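Local coordinates for protein excinuclease ABC, subunit A. (Deinococcus radiodurans, PDB 2VF7) that binds and hydrolyses ATP, binds zinc and DNA, and, as a UvrA-family ABC protein, probably takes part in recognising damaged DNA for excision repair, at residues Y403-P408 / L434-H439; A37-T42 / W449-G454; A182-A187 / R259-H264. The protein carries 1 engineered substitution. All coordinates share one frame; numbering follows the deposited sequence.

How the interactions relate
Interactions 1 and 2 belong to one sheet, with centres about 9 Å apart. Strand 433-437 of interaction 1 neighbours strand 38-42 of interaction 2, and the two are probably hydrogen-bonded through Val436, whose N lies 2.8 Å from Val39 O and whose O lies 2.7 Å from Phe41 N. Both contacts approach one bound ADP: the side chain of Val437 is about 5 Å from it and that of Val453 about 6 Å. Interaction 3 belongs to the DNA-binding region, on the other side of the chain's centre. Its centre lies about 47 Å from that of interaction 1 and about 55 Å from that of interaction 2.

Interaction 1 of 3, residues Y403-P408 / L434-H439; sequences YVLDEP and LFVVEH
Leu405 meets two side chains of the neighbouring strand with a single methyl group. Its CD1 lies 3.8 Å from Val436 CG2, approached at a slant, and also touches Leu434 CD2, whose side chain runs beside it in the same direction. Leu434 CD2 in turn packs 3.9 Å from Tyr403 CB. This face is dense because helix 417-428 lies on it, with Leu427 against Tyr403 and Leu434. Apolar Val404, Phe435 and Val437 suit the opposite face, under Phe54 and Leu57 of helix 49-69; Asp406 shares it.

Strand 402-406, helix 417-428 and strand 433-437 form a beta-alpha-beta unit with parallel strands, bonded from Tyr403 O to Phe435 N (2.8 Å) as far as Glu407 N to Val437 O (2.8 Å). In ABC ATPases, Asp406 and Glu407 would correspond to the end of the Walker B motif and His439 to the switch histidine.

Beyond the strands the contact turns polar, and more open to solvent at the partly exposed Glu407. Its extended chain brings OE1 to the edge of the His439 ring, in the ring plane, where ND1 donates a weak bond of 3.0 Å. Carboxylate and ring planes stand 85° apart. His439 NE2 makes another weak bond, to Lys49. Glu438 is buried, its CD placed by a bend at chi2 (56°); OE2 accepts from His439 N at 3.0 Å and from Asp440 N, while OE1 bonds with Ser409 OG.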
loop_
_atom_site.group_PDB
_atom_site.type_symbol
_atom_site.label_atom_id
_atom_site.label_comp_id
_atom_site.label_asym_id
_atom_site.label_seq_id
_atom_site.Cartn_x
_atom_site.Cartn_y
_atom_site.Cartn_z
ATOM N N TYR A 403 -13.546 -2.257 -16.236
ATOM C CA TYR A 403 -14.130 -3.149 -15.227
ATOM C C TYR A 403 -14.036 -4.591 -15.680
ATOM O O TYR A 403 -14.433 -4.927 -16.793
ATOM C CB TYR A 403 -15.581 -2.774 -14.953
ATOM C CG TYR A 403 -15.709 -1.481 -14.169
ATOM C CD1 TYR A 403 -16.148 -0.297 -14.782
ATOM C CD2 TYR A 403 -15.375 -1.441 -12.824
ATOM C CE1 TYR A 403 -16.266 0.892 -14.050
ATOM C CE2 TYR A 403 -15.472 -0.262 -12.088
ATOM C CZ TYR A 403 -15.930 0.897 -12.695
ATOM O OH TYR A 403 -16.032 2.044 -11.926
ATOM N N VAL A 404 -13.490 -5.436 -14.811
ATOM C CA VAL A 404 -13.339 -6.864 -15.096
ATOM C C VAL A 404 -14.313 -7.692 -14.224
ATOM O O VAL A 404 -14.188 -7.756 -13.003
ATOM C CB VAL A 404 -11.873 -7.327 -14.910
ATOM C CG1 VAL A 404 -11.645 -8.617 -15.658
ATOM C CG2 VAL A 404 -10.904 -6.260 -15.408
ATOM N N LEU A 405 -15.311 -8.279 -14.876
ATOM C CA LEU A 405 -16.375 -8.994 -14.178
ATOM C C LEU A 405 -16.344 -10.518 -14.433
ATOM O O LEU A 405 -15.971 -10.978 -15.519
ATOM C CB LEU A 405 -17.747 -8.394 -14.528
ATOM C CG LEU A 405 -18.079 -6.923 -14.207
ATOM C CD1 LEU A 405 -18.129 -6.071 -15.464
ATOM C CD2 LEU A 405 -19.441 -6.833 -13.556
ATOM N N ASP A 406 -16.730 -11.287 -13.423
ATOM C CA ASP A 406 -16.758 -12.755 -13.541
ATOM C C ASP A 406 -18.140 -13.328 -13.244
ATOM O O ASP A 406 -18.471 -13.594 -12.088
ATOM C CB ASP A 406 -15.712 -13.415 -12.643
ATOM C CG ASP A 406 -15.832 -14.936 -12.635
ATOM O OD1 ASP A 406 -16.309 -15.473 -11.616
ATOM O OD2 ASP A 406 -15.485 -15.592 -13.656
ATOM N N GLU A 407 -18.936 -13.496 -14.301
ATOM C CA GLU A 407 -20.316 -13.969 -14.208
ATOM C C GLU A 407 -21.185 -13.166 -13.248
ATOM O O GLU A 407 -21.475 -13.612 -12.144
ATOM C CB GLU A 407 -20.362 -15.459 -13.881
ATOM C CG GLU A 407 -20.131 -16.331 -15.083
ATOM C CD GLU A 407 -20.338 -17.798 -14.772
ATOM O OE1 GLU A 407 -19.324 -18.538 -14.733
ATOM O OE2 GLU A 407 -21.510 -18.204 -14.557
ATOM N N PRO A 408 -21.628 -11.977 -13.681
ATOM C CA PRO A 408 -22.473 -11.131 -12.847
ATOM C C PRO A 408 -23.933 -11.583 -12.857
ATOM O O PRO A 408 -24.779 -11.051 -12.096
ATOM C CB PRO A 408 -22.309 -9.743 -13.493
ATOM C CG PRO A 408 -21.288 -9.937 -14.642
ATOM C CD PRO A 408 -21.342 -11.349 -14.985
ATOM N N LEU A 434 -15.746 -2.667 -20.392
ATOM C CA LEU A 434 -16.168 -3.808 -19.595
ATOM C C LEU A 434 -15.649 -5.124 -20.167
ATOM O O LEU A 434 -15.925 -5.465 -21.314
ATOM C CB LEU A 434 -17.702 -3.823 -19.481
ATOM C CG LEU A 434 -18.349 -2.543 -18.921
ATOM C CD1 LEU A 434 -19.616 -2.227 -19.664
ATOM C CD2 LEU A 434 -18.620 -2.664 -17.464
ATOM N N PHE A 435 -14.866 -5.846 -19.367
ATOM C CA PHE A 435 -14.420 -7.186 -19.744
ATOM C C PHE A 435 -15.189 -8.189 -18.879
ATOM O O PHE A 435 -15.015 -8.223 -17.662
ATOM C CB PHE A 435 -12.896 -7.374 -19.573
ATOM C CG PHE A 435 -12.035 -6.540 -20.520
ATOM C CD1 PHE A 435 -12.588 -5.838 -21.599
ATOM C CD2 PHE A 435 -10.643 -6.475 -20.325
ATOM C CE1 PHE A 435 -11.772 -5.086 -22.447
ATOM C CE2 PHE A 435 -9.826 -5.718 -21.170
ATOM C CZ PHE A 435 -10.380 -5.027 -22.226
ATOM N N VAL A 436 -16.017 -9.009 -19.512
ATOM C CA VAL A 436 -16.956 -9.858 -18.795
ATOM C C VAL A 436 -16.807 -11.312 -19.199
ATOM O O VAL A 436 -17.075 -11.649 -20.335
ATOM C CB VAL A 436 -18.408 -9.429 -19.076
ATOM C CG1 VAL A 436 -19.421 -10.352 -18.351
ATOM C CG2 VAL A 436 -18.602 -7.967 -18.683
ATOM N N VAL A 437 -16.354 -12.165 -18.280
ATOM C CA VAL A 437 -16.462 -13.601 -18.522
ATOM C C VAL A 437 -17.819 -14.103 -18.084
ATOM O O VAL A 437 -18.206 -13.978 -16.920
ATOM C CB VAL A 437 -15.235 -14.448 -18.008
ATOM C CG1 VAL A 437 -14.280 -13.620 -17.190
ATOM C CG2 VAL A 437 -15.665 -15.721 -17.306
ATOM N N GLU A 438 -18.535 -14.658 -19.051
ATOM C CA GLU A 438 -19.929 -15.018 -18.903
ATOM C C GLU A 438 -20.250 -16.321 -19.638
ATOM O O GLU A 438 -19.633 -16.653 -20.665
ATOM C CB GLU A 438 -20.821 -13.873 -19.423
ATOM C CG GLU A 438 -22.299 -14.018 -19.125
ATOM C CD GLU A 438 -22.610 -14.189 -17.640
ATOM O OE1 GLU A 438 -22.701 -13.158 -16.933
ATOM O OE2 GLU A 438 -22.793 -15.348 -17.180
ATOM N N HIS A 439 -21.222 -17.053 -19.094
ATOM C CA HIS A 439 -21.801 -18.228 -19.752
ATOM C C HIS A 439 -23.236 -18.004 -20.222
ATOM O O HIS A 439 -23.709 -18.695 -21.120
ATOM C CB HIS A 439 -21.724 -19.437 -18.827
ATOM C CG HIS A 439 -20.334 -19.932 -18.630
ATOM N ND1 HIS A 439 -19.652 -19.778 -17.444
ATOM C CD2 HIS A 439 -19.479 -20.547 -19.482
ATOM C CE1 HIS A 439 -18.446 -20.305 -17.563
ATOM N NE2 HIS A 439 -18.311 -20.767 -18.795
#

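Interaction 2 of 3, residues A37-T42 / W449-G454; sequences ALVVFT and WLVDVG
Val451 overlaps the Phe41 ring off-centre in a CH-pi contact, its CG2 4.3 Å from the ring centroid and 30° off the normal. The two side chains lie side by side and point the same way, as expected for paired residues of parallel strands. Val39 extends this apolar patch: its CG1 touches Val451 CG2 and approaches the edge of the Trp449 indole at CD1, 3.9 Å away. Val31 and Val33 of strand 29-34 also pack on Val451. Trp449 is partly exposed, and its NE1 bonds with Ser467 OG; its CD1-H edge meets the Val39 methyl.

Between the strands, amides and carbonyls alternate in nearly straight bonds, such as Thr42 N to Val451 O at 2.8 Å (173°). The exception is the first, a weak bond from Trp449 N to Leu38 O. Strand 38-42 runs into the P-loop, and Val453 lies beside Ser47 and Gly48 of that loop.

On the other face, Thr42 holds OG1 in the crowded position between its backbone N and carbonyl carbon (chi1 78°), from where it donates to Asp452 OD2 at 2.6 Å. It meets this oxygen on the anti side, slightly out of the carboxylate plane. Thr481 OG1 also bonds OD2, and Ser479 OG bonds OD1. Asp452 is buried, and these three hydroxyls would favour its charged form.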
loop_
_atom_site.group_PDB
_atom_site.type_symbol
_atom_site.label_atom_id
_atom_site.label_comp_id
_atom_site.label_asym_id
_atom_site.label_seq_id
_atom_site.Cartn_x
_atom_site.Cartn_y
_atom_site.Cartn_z
ATOM N N ALA A 37 -16.479 -0.626 -24.755
ATOM C CA ALA A 37 -17.497 -1.559 -25.201
ATOM C C ALA A 37 -17.704 -2.654 -24.156
ATOM O O ALA A 37 -16.848 -2.835 -23.281
ATOM C CB ALA A 37 -17.109 -2.151 -26.558
ATOM N N LEU A 38 -18.854 -3.334 -24.231
ATOM C CA LEU A 38 -19.113 -4.558 -23.497
ATOM C C LEU A 38 -18.486 -5.749 -24.219
ATOM O O LEU A 38 -19.032 -6.217 -25.216
ATOM C CB LEU A 38 -20.626 -4.784 -23.325
ATOM C CG LEU A 38 -21.104 -6.104 -22.691
ATOM C CD1 LEU A 38 -20.622 -6.247 -21.225
ATOM C CD2 LEU A 38 -22.606 -6.277 -22.794
ATOM N N VAL A 39 -17.348 -6.224 -23.706
ATOM C CA VAL A 39 -16.640 -7.371 -24.275
ATOM C C VAL A 39 -16.861 -8.585 -23.383
ATOM O O VAL A 39 -16.592 -8.536 -22.181
ATOM C CB VAL A 39 -15.103 -7.125 -24.437
ATOM C CG1 VAL A 39 -14.443 -8.298 -25.156
ATOM C CG2 VAL A 39 -14.830 -5.866 -25.203
ATOM N N VAL A 40 -17.356 -9.669 -23.972
ATOM C CA VAL A 40 -17.628 -10.905 -23.229
ATOM C C VAL A 40 -16.631 -11.982 -23.643
ATOM O O VAL A 40 -16.396 -12.185 -24.819
ATOM C CB VAL A 40 -19.112 -11.370 -23.412
ATOM C CG1 VAL A 40 -19.374 -12.671 -22.705
ATOM C CG2 VAL A 40 -20.066 -10.323 -22.862
ATOM N N PHE A 41 -16.017 -12.631 -22.661
ATOM C CA PHE A 41 -15.067 -13.710 -22.887
ATOM C C PHE A 41 -15.788 -15.028 -22.657
ATOM O O PHE A 41 -16.364 -15.238 -21.586
ATOM C CB PHE A 41 -13.854 -13.561 -21.951
ATOM C CG PHE A 41 -13.024 -12.309 -22.221
ATOM C CD1 PHE A 41 -11.842 -12.387 -22.935
ATOM C CD2 PHE A 41 -13.452 -11.051 -21.776
ATOM C CE1 PHE A 41 -11.076 -11.229 -23.197
ATOM C CE2 PHE A 41 -12.714 -9.890 -22.050
ATOM C CZ PHE A 41 -11.510 -9.990 -22.751
ATOM N N THR A 42 -15.781 -15.900 -23.667
ATOM C CA THR A 42 -16.607 -17.120 -23.630
ATOM C C THR A 42 -15.888 -18.419 -24.020
ATOM O O THR A 42 -14.762 -18.397 -24.517
ATOM C CB THR A 42 -17.912 -16.967 -24.452
ATOM O OG1 THR A 42 -17.632 -17.120 -25.846
ATOM C CG2 THR A 42 -18.554 -15.609 -24.206
ATOM N N TRP A 449 -18.821 -7.053 -28.481
ATOM C CA TRP A 449 -17.726 -7.857 -29.011
ATOM C C TRP A 449 -17.613 -9.127 -28.155
ATOM O O TRP A 449 -18.002 -9.137 -26.973
ATOM C CB TRP A 449 -16.442 -7.031 -28.915
ATOM C CG TRP A 449 -15.183 -7.545 -29.591
ATOM C CD1 TRP A 449 -14.220 -8.326 -29.027
ATOM C CD2 TRP A 449 -14.707 -7.218 -30.909
ATOM N NE1 TRP A 449 -13.199 -8.545 -29.916
ATOM C CE2 TRP A 449 -13.466 -7.864 -31.077
ATOM C CE3 TRP A 449 -15.220 -6.458 -31.968
ATOM C CZ2 TRP A 449 -12.736 -7.790 -32.259
ATOM C CZ3 TRP A 449 -14.496 -6.386 -33.147
ATOM C CH2 TRP A 449 -13.266 -7.056 -33.285
ATOM N N LEU A 450 -17.094 -10.201 -28.746
ATOM C CA LEU A 450 -16.854 -11.403 -27.965
ATOM C C LEU A 450 -15.573 -12.141 -28.313
ATOM O O LEU A 450 -15.176 -12.200 -29.459
ATOM C CB LEU A 450 -18.091 -12.316 -27.981
ATOM C CG LEU A 450 -18.236 -13.529 -28.871
ATOM C CD1 LEU A 450 -17.357 -14.685 -28.384
ATOM C CD2 LEU A 450 -19.700 -13.926 -28.858
ATOM N N VAL A 451 -14.921 -12.680 -27.292
ATOM C CA VAL A 451 -13.713 -13.488 -27.454
ATOM C C VAL A 451 -13.981 -14.938 -27.018
ATOM O O VAL A 451 -14.147 -15.210 -25.820
ATOM C CB VAL A 451 -12.547 -12.922 -26.621
ATOM C CG1 VAL A 451 -11.245 -13.587 -27.015
ATOM C CG2 VAL A 451 -12.452 -11.383 -26.758
ATOM N N ASP A 452 -14.024 -15.855 -27.990
ATOM C CA ASP A 452 -14.278 -17.278 -27.706
ATOM C C ASP A 452 -12.971 -18.050 -27.654
ATOM O O ASP A 452 -12.200 -18.076 -28.623
ATOM C CB ASP A 452 -15.252 -17.911 -28.724
ATOM C CG ASP A 452 -15.949 -19.164 -28.178
ATOM O OD1 ASP A 452 -15.891 -20.232 -28.842
ATOM O OD2 ASP A 452 -16.571 -19.086 -27.087
ATOM N N VAL A 453 -12.747 -18.683 -26.508
ATOM C CA VAL A 453 -11.471 -19.302 -26.172
ATOM C C VAL A 453 -11.530 -20.851 -26.227
ATOM O O VAL A 453 -12.475 -21.474 -25.732
ATOM C CB VAL A 453 -10.963 -18.815 -24.774
ATOM C CG1 VAL A 453 -9.725 -19.546 -24.359
ATOM C CG2 VAL A 453 -10.675 -17.321 -24.779
ATOM N N GLY A 454 -10.511 -21.424 -26.870
ATOM C CA GLY A 454 -10.157 -22.841 -26.831
ATOM C C GLY A 454 -11.175 -23.717 -27.498
ATOM O O GLY A 454 -12.386 -23.423 -27.438
#

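Interaction 3 of 3, residues A182-A187 / R259-H264; sequences AAWPQA and RRHVLH
The His261 imidazole carries Pro185 on one face: CD sits over the ring centre, 3.8 Å from the centroid and only 12° off the normal. This is a CH-pi contact. Proline suits the place, since its ring offers CH groups next to nitrogen to a flat aromatic surface. The two side chains run antiparallel past one another, and Pro185 CG lies 3.2 Å from the far nitrogen, NE2, a close contact. Close to the His261 backbone, CB touches the edge of the Trp184 indole, near its plane, at CD1 (4.2 Å).

In His261, CB points toward the loop and CG is anti to the backbone N (chi1 174°). Its ND1 donates a hydrogen bond to Ala183 O, 3.1 Å long but weak because it is strongly bent, 123° at the hydrogen. That carbonyl lies obliquely to the ring. Ala183 O and the Pro185 ring thus both meet the histidine.

Alongside, Ala183 CB packs 3.6 Å from Val262 CG2. The small alanine lets the loop come close to the helix, and Met168 of helix 165-168 touches both residues. In Trp184 the bond to CB points away from the helix, while the indole packs on Gln193, Leu197 and Ile219 and its NE1 bonds to Ser256 O. Trp184 O accepts from Arg277 NH2, giving the loop a further anchor.

What results is a loop-to-helix junction within the UvrA DNA-binding domain: the irregular segment leading to helix 187-199 is laid against helix 258-268 by one histidine-proline CH-pi contact and one alanine-valine contact, away from the ADP and zinc sites.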
loop_
_atom_site.group_PDB
_atom_site.type_symbol
_atom_site.label_atom_id
_atom_site.label_comp_id
_atom_site.label_asym_id
_atom_site.label_seq_id
_atom_site.Cartn_x
_atom_site.Cartn_y
_atom_site.Cartn_z
ATOM N N ALA A 182 -6.004 -23.646 32.073
ATOM C CA ALA A 182 -6.179 -23.988 30.665
ATOM C C ALA A 182 -6.263 -22.778 29.740
ATOM O O ALA A 182 -5.924 -22.870 28.542
ATOM C CB ALA A 182 -7.410 -24.868 30.493
ATOM N N ALA A 183 -6.709 -21.659 30.299
ATOM C CA ALA A 183 -6.802 -20.389 29.573
ATOM C C ALA A 183 -5.429 -19.835 29.138
ATOM O O ALA A 183 -5.336 -18.930 28.294
ATOM C CB ALA A 183 -7.539 -19.381 30.428
ATOM N N TRP A 184 -4.356 -20.360 29.715
ATOM C CA TRP A 184 -3.020 -19.991 29.235
ATOM C C TRP A 184 -2.700 -20.655 27.876
ATOM O O TRP A 184 -3.290 -21.681 27.532
ATOM C CB TRP A 184 -1.958 -20.305 30.294
ATOM C CG TRP A 184 -1.666 -19.147 31.166
ATOM C CD1 TRP A 184 -1.875 -17.819 30.873
ATOM C CD2 TRP A 184 -1.067 -19.177 32.467
ATOM N NE1 TRP A 184 -1.461 -17.034 31.911
ATOM C CE2 TRP A 184 -0.974 -17.836 32.913
ATOM C CE3 TRP A 184 -0.610 -20.204 33.310
ATOM C CZ2 TRP A 184 -0.442 -17.496 34.162
ATOM C CZ3 TRP A 184 -0.078 -19.867 34.544
ATOM C CH2 TRP A 184 -0.006 -18.523 34.963
ATOM N N PRO A 185 -1.762 -20.078 27.105
ATOM C CA PRO A 185 -1.527 -20.571 25.750
ATOM C C PRO A 185 -1.091 -22.023 25.703
ATOM O O PRO A 185 -0.559 -22.550 26.679
ATOM C CB PRO A 185 -0.397 -19.674 25.235
ATOM C CG PRO A 185 -0.407 -18.491 26.106
ATOM C CD PRO A 185 -0.869 -18.947 27.434
ATOM N N GLN A 186 -1.326 -22.667 24.568
ATOM C CA GLN A 186 -0.858 -24.026 24.351
ATOM C C GLN A 186 0.637 -23.971 24.126
ATOM O O GLN A 186 1.215 -22.882 24.011
ATOM C CB GLN A 186 -1.563 -24.665 23.152
ATOM C CG GLN A 186 -3.079 -24.885 23.359
ATOM C CD GLN A 186 -3.773 -25.413 22.114
ATOM O OE1 GLN A 186 -3.743 -24.783 21.046
ATOM N NE2 GLN A 186 -4.423 -26.567 22.246
ATOM N N ALA A 187 1.255 -25.150 24.080
ATOM C CA ALA A 187 2.701 -25.302 23.941
ATOM C C ALA A 187 3.474 -24.304 24.802
ATOM O O ALA A 187 3.075 -24.038 25.927
ATOM C CB ALA A 187 3.132 -25.268 22.467
ATOM N N ARG A 259 -6.430 -13.761 33.014
ATOM C CA ARG A 259 -7.332 -12.761 32.457
ATOM C C ARG A 259 -6.667 -11.897 31.377
ATOM O O ARG A 259 -7.191 -11.781 30.282
ATOM C CB ARG A 259 -7.910 -11.902 33.574
ATOM C CG ARG A 259 -8.820 -10.795 33.094
ATOM C CD ARG A 259 -8.862 -9.686 34.122
ATOM N NE ARG A 259 -10.114 -9.691 34.860
ATOM C CZ ARG A 259 -10.364 -8.960 35.948
ATOM N NH1 ARG A 259 -9.424 -8.158 36.458
ATOM N NH2 ARG A 259 -11.566 -9.035 36.535
ATOM N N ARG A 260 -5.516 -11.307 31.691
ATOM C CA ARG A 260 -4.747 -10.489 30.757
ATOM C C ARG A 260 -4.540 -11.193 29.405
ATOM O O ARG A 260 -4.819 -10.628 28.332
ATOM C CB ARG A 260 -3.406 -10.146 31.395
ATOM C CG ARG A 260 -2.434 -9.342 30.528
ATOM C CD ARG A 260 -1.635 -8.386 31.392
ATOM N NE ARG A 260 -1.813 -7.064 30.816
ATOM C CZ ARG A 260 -1.801 -5.915 31.476
ATOM N NH1 ARG A 260 -1.617 -5.858 32.786
ATOM N NH2 ARG A 260 -1.979 -4.806 30.790
ATOM N N HIS A 261 -4.059 -12.430 29.456
ATOM C CA HIS A 261 -3.840 -13.199 28.247
ATOM C C HIS A 261 -5.103 -13.436 27.454
ATOM O O HIS A 261 -5.079 -13.372 26.232
ATOM C CB HIS A 261 -3.229 -14.565 28.547
ATOM C CG HIS A 261 -3.128 -15.421 27.327
ATOM N ND1 HIS A 261 -4.068 -16.381 27.013
ATOM C CD2 HIS A 261 -2.248 -15.395 26.292
ATOM C CE1 HIS A 261 -3.751 -16.930 25.854
ATOM N NE2 HIS A 261 -2.651 -16.355 25.399
ATOM N N VAL A 262 -6.191 -13.778 28.140
ATOM C CA VAL A 262 -7.425 -14.154 27.453
ATOM C C VAL A 262 -8.011 -12.949 26.718
ATOM O O VAL A 262 -8.416 -13.061 25.566
ATOM C CB VAL A 262 -8.483 -14.805 28.421
ATOM C CG1 VAL A 262 -9.869 -14.837 27.790
ATOM C CG2 VAL A 262 -8.068 -16.206 28.840
ATOM N N LEU A 263 -8.047 -11.808 27.390
ATOM C CA LEU A 263 -8.683 -10.616 26.841
ATOM C C LEU A 263 -7.804 -9.907 25.794
ATOM O O LEU A 263 -8.326 -9.322 24.842
ATOM C CB LEU A 263 -9.089 -9.643 27.956
ATOM C CG LEU A 263 -10.050 -10.052 29.083
ATOM C CD1 LEU A 263 -10.411 -8.814 29.881
ATOM C CD2 LEU A 263 -11.325 -10.741 28.586
ATOM N N HIS A 264 -6.487 -9.940 25.979
ATOM C CA HIS A 264 -5.578 -9.397 24.978
ATOM C C HIS A 264 -5.631 -10.265 23.729
ATOM O O HIS A 264 -5.623 -9.749 22.618
ATOM C CB HIS A 264 -4.126 -9.306 25.490
ATOM C CG HIS A 264 -3.185 -8.616 24.539
ATOM N ND1 HIS A 264 -2.768 -9.186 23.351
ATOM C CD2 HIS A 264 -2.580 -7.404 24.606
ATOM C CE1 HIS A 264 -1.954 -8.350 22.725
ATOM N NE2 HIS A 264 -1.822 -7.264 23.468
#